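MdbA protein (Corynebacterium matruchotii ATCC 14266, PDB 6BO0) probably catalyses thiol-disulfide exchange as a DsbA-like oxidoreductase of the thioredoxin clan, consistent with a role in forming disulfide bonds in exported proteins. Local coordinates at residues 41-46 with 72-77; 95-100 with 107-112. All coordinates share one frame; numbering follows the deposited sequence.

Contact 1: 41-46 with 72-77; sequences VDIYED and VKVNIR
V41, D42, I43 and Y44 pair in parallel with V74, N75, I76 and R77 in the central sheet of the thioredoxin fold; the segment axes differ by 21°. Five backbone bonds fix the register: V41 N to K73 O, N75 N to V41 O, I43 N to N75 O, R77 N to I43 O and E45 N to R77 O. On one face OD1 of the buried D42 takes N75 ND2 (3.0 Å) and R77 NE (2.8 Å) from opposite sides of its carboxylate plane; NE, the salt-bridge partner, stands above that plane, 53° out of it. Water 1 joins OD1 to R77 NH2. Beside this, R77 CB makes a CH-pi contact over the Y44 ring, and CD lies 3.5 Å from Y44 CZ. Helix 51-68 connects the two strands as a beta-alpha-beta crossover and, through M63 and L66, meets the opposite, apolar face. There V41 CG2 reaches V72 CG1 at 3.8 Å, and I43 CD1 meets V74 CG1 at 3.9 Å. In E45, chi1 of 64° puts CG between backbone N and carbonyl carbon, and an extended chi2 carries CD outward. Its OE2 is 3.3 Å from I76 CG2, while OE1 is in a salt bridge with R113.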
# COMPACT_ATOMS: atom_id res chain seq x y z
N VAL A 41 5.69 12.54 -1.38
CA VAL A 41 5.95 11.78 -0.16
C VAL A 41 6.11 10.32 -0.59
O VAL A 41 5.16 9.68 -1.02
CB VAL A 41 4.84 11.94 0.89
CG1 VAL A 41 5.19 11.15 2.14
CG2 VAL A 41 4.61 13.41 1.20
N ASP A 42 7.32 9.79 -0.46
CA ASP A 42 7.61 8.39 -0.77
C ASP A 42 7.55 7.58 0.52
O ASP A 42 8.24 7.93 1.50
CB ASP A 42 8.99 8.26 -1.41
CG ASP A 42 9.06 8.87 -2.79
OD1 ASP A 42 8.36 8.38 -3.69
OD2 ASP A 42 9.81 9.85 -3.00
N ILE A 43 6.75 6.51 0.51
CA ILE A 43 6.58 5.66 1.68
C ILE A 43 6.95 4.24 1.29
O ILE A 43 6.26 3.59 0.51
CB ILE A 43 5.14 5.70 2.21
CG1 ILE A 43 4.75 7.15 2.52
CG2 ILE A 43 4.97 4.77 3.42
CD1 ILE A 43 3.33 7.31 3.00
N TYR A 44 8.07 3.77 1.83
CA TYR A 44 8.56 2.42 1.59
C TYR A 44 8.04 1.52 2.70
O TYR A 44 8.27 1.76 3.88
CB TYR A 44 10.09 2.42 1.59
CG TYR A 44 10.68 3.23 0.44
CD1 TYR A 44 10.89 4.59 0.55
CD2 TYR A 44 11.04 2.62 -0.75
CE1 TYR A 44 11.45 5.31 -0.48
CE2 TYR A 44 11.59 3.32 -1.78
CZ TYR A 44 11.79 4.68 -1.65
OH TYR A 44 12.33 5.35 -2.71
N GLU A 45 7.33 0.46 2.31
CA GLU A 45 6.68 -0.40 3.28
C GLU A 45 6.55 -1.83 2.77
O GLU A 45 6.64 -2.09 1.56
CB GLU A 45 5.32 0.17 3.67
CG GLU A 45 4.32 0.22 2.53
CD GLU A 45 2.95 0.76 2.90
OE1 GLU A 45 2.85 1.45 3.93
OE2 GLU A 45 1.99 0.52 2.12
N ASP A 46 6.29 -2.73 3.71
CA ASP A 46 6.20 -4.17 3.45
C ASP A 46 5.01 -4.67 4.24
O ASP A 46 4.87 -4.37 5.43
CB ASP A 46 7.53 -4.83 3.88
CG ASP A 46 7.60 -6.34 3.67
OD1 ASP A 46 6.62 -7.03 4.04
OD2 ASP A 46 8.64 -6.83 3.19
N VAL A 72 -0.15 16.87 -0.86
CA VAL A 72 0.85 15.88 -1.12
C VAL A 72 0.41 14.94 -2.24
O VAL A 72 -0.80 14.74 -2.47
CB VAL A 72 1.16 14.98 0.12
CG1 VAL A 72 1.69 15.82 1.27
CG2 VAL A 72 -0.05 14.17 0.58
N LYS A 73 1.42 14.42 -2.93
CA LYS A 73 1.30 13.29 -3.83
C LYS A 73 2.04 12.17 -3.10
O LYS A 73 3.25 12.29 -2.85
CB LYS A 73 2.01 13.59 -5.16
CG LYS A 73 2.16 12.40 -6.10
CD LYS A 73 2.95 12.74 -7.35
CE LYS A 73 2.06 13.37 -8.39
NZ LYS A 73 2.82 13.70 -9.63
N VAL A 74 1.33 11.09 -2.75
CA VAL A 74 1.94 9.99 -2.01
C VAL A 74 2.27 8.86 -2.97
O VAL A 74 1.40 8.39 -3.73
CB VAL A 74 1.02 9.49 -0.88
CG1 VAL A 74 1.48 8.16 -0.32
CG2 VAL A 74 0.93 10.51 0.24
N ASN A 75 3.52 8.44 -2.92
CA ASN A 75 3.97 7.23 -3.62
C ASN A 75 4.13 6.11 -2.61
O ASN A 75 5.07 6.10 -1.81
CB ASN A 75 5.31 7.50 -4.28
CG ASN A 75 5.23 8.45 -5.44
OD1 ASN A 75 4.26 8.47 -6.19
ND2 ASN A 75 6.29 9.22 -5.64
N ILE A 76 3.22 5.14 -2.66
CA ILE A 76 3.36 3.92 -1.87
C ILE A 76 4.32 3.03 -2.64
O ILE A 76 4.05 2.64 -3.78
CB ILE A 76 2.00 3.21 -1.65
CG1 ILE A 76 1.00 4.13 -0.93
CG2 ILE A 76 2.23 1.89 -0.92
CD1 ILE A 76 1.37 4.54 0.46
N ARG A 77 5.45 2.73 -2.00
CA ARG A 77 6.54 1.97 -2.60
C ARG A 77 6.71 0.66 -1.83
O ARG A 77 7.44 0.55 -0.87
CB ARG A 77 7.81 2.82 -2.61
CG ARG A 77 7.70 3.99 -3.56
CD ARG A 77 9.01 4.72 -3.75
NE ARG A 77 8.92 5.83 -4.71
CZ ARG A 77 8.89 5.70 -6.02
NH1 ARG A 77 8.97 4.50 -6.58
NH2 ARG A 77 8.79 6.77 -6.78
O HOH W 1 9.66 9.68 -6.07

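Contact 2: 95-100 with 107-112; sequences TAAYTI and QVYWNF
I100 and F112 bring two antiparallel helix segments together, with axes 9.3 Å apart at closest approach and N-to-C directions 159° apart. The CH-pi interaction between them carries much of the contact. I100 CD1 stands over one face of the F112 ring, offset toward the rim, 3.6 Å from its centroid, and its nearest ring atom is CG at 3.4 Å. In the isoleucine CG1 is anti to the carbonyl carbon, and chi2 of 169° carries CD1 onward in an extended chain. The two side chains cross at about a right angle.

Further apolar contacts flank this pair. The other branch of I100 lies against the backbone of the second helix: CG2 is 3.5 Å from Y109 N and 3.7 Å from V108 CG1. A96 CB meets the far part of the phenyl group, 3.8 Å from F112 CE2. A97 CB touches both F112 CD2 and Y109 CE1.

A polar atom also meets an aromatic edge. A97 O lies in the plane of the Y109 ring, 3.4 Å from Y109 CD1, so the carbonyl oxygen faces ring C-H groups. Beyond the pair, A96 touches I149 and I100 touches T145, both of helix 143-151.

Helices 89-103 and 106-118, joined by a very short turn, thus form an antiparallel helical hairpin with an apolar interface, consistent with the helical insertion that DsbA-family proteins carry in their thioredoxin fold.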
# COMPACT_ATOMS: atom_id res chain seq x y z
N THR A 95 1.11 -8.28 -4.14
CA THR A 95 0.53 -8.50 -5.47
C THR A 95 -0.95 -8.17 -5.48
O THR A 95 -1.46 -7.56 -6.42
CB THR A 95 0.78 -9.96 -5.91
OG1 THR A 95 2.17 -10.16 -6.11
CG2 THR A 95 0.09 -10.27 -7.21
N ALA A 96 -1.66 -8.64 -4.47
CA ALA A 96 -3.09 -8.35 -4.42
C ALA A 96 -3.38 -6.85 -4.37
O ALA A 96 -4.20 -6.36 -5.14
CB ALA A 96 -3.73 -9.04 -3.22
N ALA A 97 -2.69 -6.14 -3.48
CA ALA A 97 -2.91 -4.71 -3.37
C ALA A 97 -2.51 -3.97 -4.65
O ALA A 97 -3.20 -3.03 -5.07
CB ALA A 97 -2.16 -4.15 -2.18
N TYR A 98 -1.43 -4.42 -5.29
CA TYR A 98 -0.96 -3.82 -6.54
C TYR A 98 -1.97 -3.99 -7.65
O TYR A 98 -2.19 -3.08 -8.46
CB TYR A 98 0.39 -4.42 -6.94
CG TYR A 98 0.91 -3.96 -8.26
CD1 TYR A 98 1.54 -2.74 -8.39
CD2 TYR A 98 0.76 -4.75 -9.40
CE1 TYR A 98 1.99 -2.29 -9.63
CE2 TYR A 98 1.20 -4.31 -10.62
CZ TYR A 98 1.82 -3.08 -10.73
OH TYR A 98 2.28 -2.66 -11.96
N THR A 99 -2.58 -5.15 -7.71
CA THR A 99 -3.59 -5.45 -8.72
C THR A 99 -4.77 -4.48 -8.59
O THR A 99 -5.28 -3.95 -9.59
CB THR A 99 -4.09 -6.90 -8.57
OG1 THR A 99 -2.99 -7.81 -8.67
CG2 THR A 99 -5.11 -7.25 -9.63
N ILE A 100 -5.19 -4.24 -7.34
CA ILE A 100 -6.26 -3.28 -7.10
C ILE A 100 -5.80 -1.86 -7.47
O ILE A 100 -6.54 -1.10 -8.10
CB ILE A 100 -6.73 -3.36 -5.63
CG1 ILE A 100 -7.26 -4.76 -5.31
CG2 ILE A 100 -7.74 -2.32 -5.31
CD1 ILE A 100 -7.49 -5.01 -3.84
N GLN A 107 -10.66 3.95 -3.88
CA GLN A 107 -11.35 3.64 -2.66
C GLN A 107 -11.11 2.17 -2.23
O GLN A 107 -10.88 1.86 -1.04
CB GLN A 107 -12.83 3.93 -2.81
CG GLN A 107 -13.58 3.71 -1.54
CD GLN A 107 -14.92 4.38 -1.59
OE1 GLN A 107 -15.95 3.73 -1.48
NE2 GLN A 107 -14.93 5.69 -1.83
N VAL A 108 -11.24 1.25 -3.18
CA VAL A 108 -11.01 -0.16 -2.88
C VAL A 108 -9.55 -0.37 -2.49
O VAL A 108 -9.25 -1.09 -1.53
CB VAL A 108 -11.45 -1.04 -4.05
CG1 VAL A 108 -11.12 -2.50 -3.78
CG2 VAL A 108 -12.93 -0.91 -4.30
N TYR A 109 -8.63 0.28 -3.21
CA TYR A 109 -7.22 0.18 -2.87
C TYR A 109 -6.96 0.64 -1.43
O TYR A 109 -6.28 -0.05 -0.65
CB TYR A 109 -6.36 1.00 -3.85
CG TYR A 109 -4.92 1.02 -3.40
CD1 TYR A 109 -4.11 -0.10 -3.52
CD2 TYR A 109 -4.39 2.12 -2.78
CE1 TYR A 109 -2.80 -0.10 -3.07
CE2 TYR A 109 -3.08 2.13 -2.30
CZ TYR A 109 -2.29 1.03 -2.45
OH TYR A 109 -1.01 1.06 -1.97
N TRP A 110 -7.46 1.82 -1.09
CA TRP A 110 -7.22 2.38 0.23
C TRP A 110 -7.73 1.46 1.33
O TRP A 110 -7.03 1.19 2.31
CB TRP A 110 -7.91 3.75 0.31
CG TRP A 110 -7.73 4.41 1.61
CD1 TRP A 110 -8.57 4.36 2.69
CD2 TRP A 110 -6.62 5.19 2.02
NE1 TRP A 110 -8.05 5.07 3.74
CE2 TRP A 110 -6.86 5.59 3.35
CE3 TRP A 110 -5.45 5.60 1.40
CZ2 TRP A 110 -5.95 6.37 4.05
CZ3 TRP A 110 -4.57 6.38 2.10
CH2 TRP A 110 -4.83 6.76 3.40
N ASN A 111 -8.96 0.99 1.17
CA ASN A 111 -9.54 0.12 2.18
C ASN A 111 -8.83 -1.24 2.26
O ASN A 111 -8.65 -1.79 3.35
CB ASN A 111 -11.04 -0.05 1.97
CG ASN A 111 -11.81 1.18 2.37
OD1 ASN A 111 -11.64 1.68 3.47
ND2 ASN A 111 -12.64 1.69 1.47
N PHE A 112 -8.40 -1.77 1.12
CA PHE A 112 -7.67 -3.04 1.09
C PHE A 112 -6.31 -2.90 1.76
O PHE A 112 -5.90 -3.76 2.54
CB PHE A 112 -7.55 -3.54 -0.34
CG PHE A 112 -7.13 -4.98 -0.46
CD1 PHE A 112 -8.05 -5.99 -0.36
CD2 PHE A 112 -5.81 -5.32 -0.69
CE1 PHE A 112 -7.69 -7.31 -0.50
CE2 PHE A 112 -5.44 -6.65 -0.87
CZ PHE A 112 -6.39 -7.63 -0.75

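Contact 1 closes before contact 2 opens, strand 72-78 being followed in the chain by helix 89-103; their centres are 14 Å apart. They meet directly where I76 CG2 packs 3.5 Å from Y109 OH, which places the 107-112 helix against the apolar side of the sheet. M63 of helix 51-68 touches both I43 and W110 and so ties contact 1 to helix 106-118, the helix that also carries R113, just after segment 107-112. The likely redox site lies near this junction: C49, modified to S-hydroxycysteine, and C52 have the spacing of the CXXC motif. E45 touches C52 from contact 1, and F47, two residues before C49, touches A97 of contact 2.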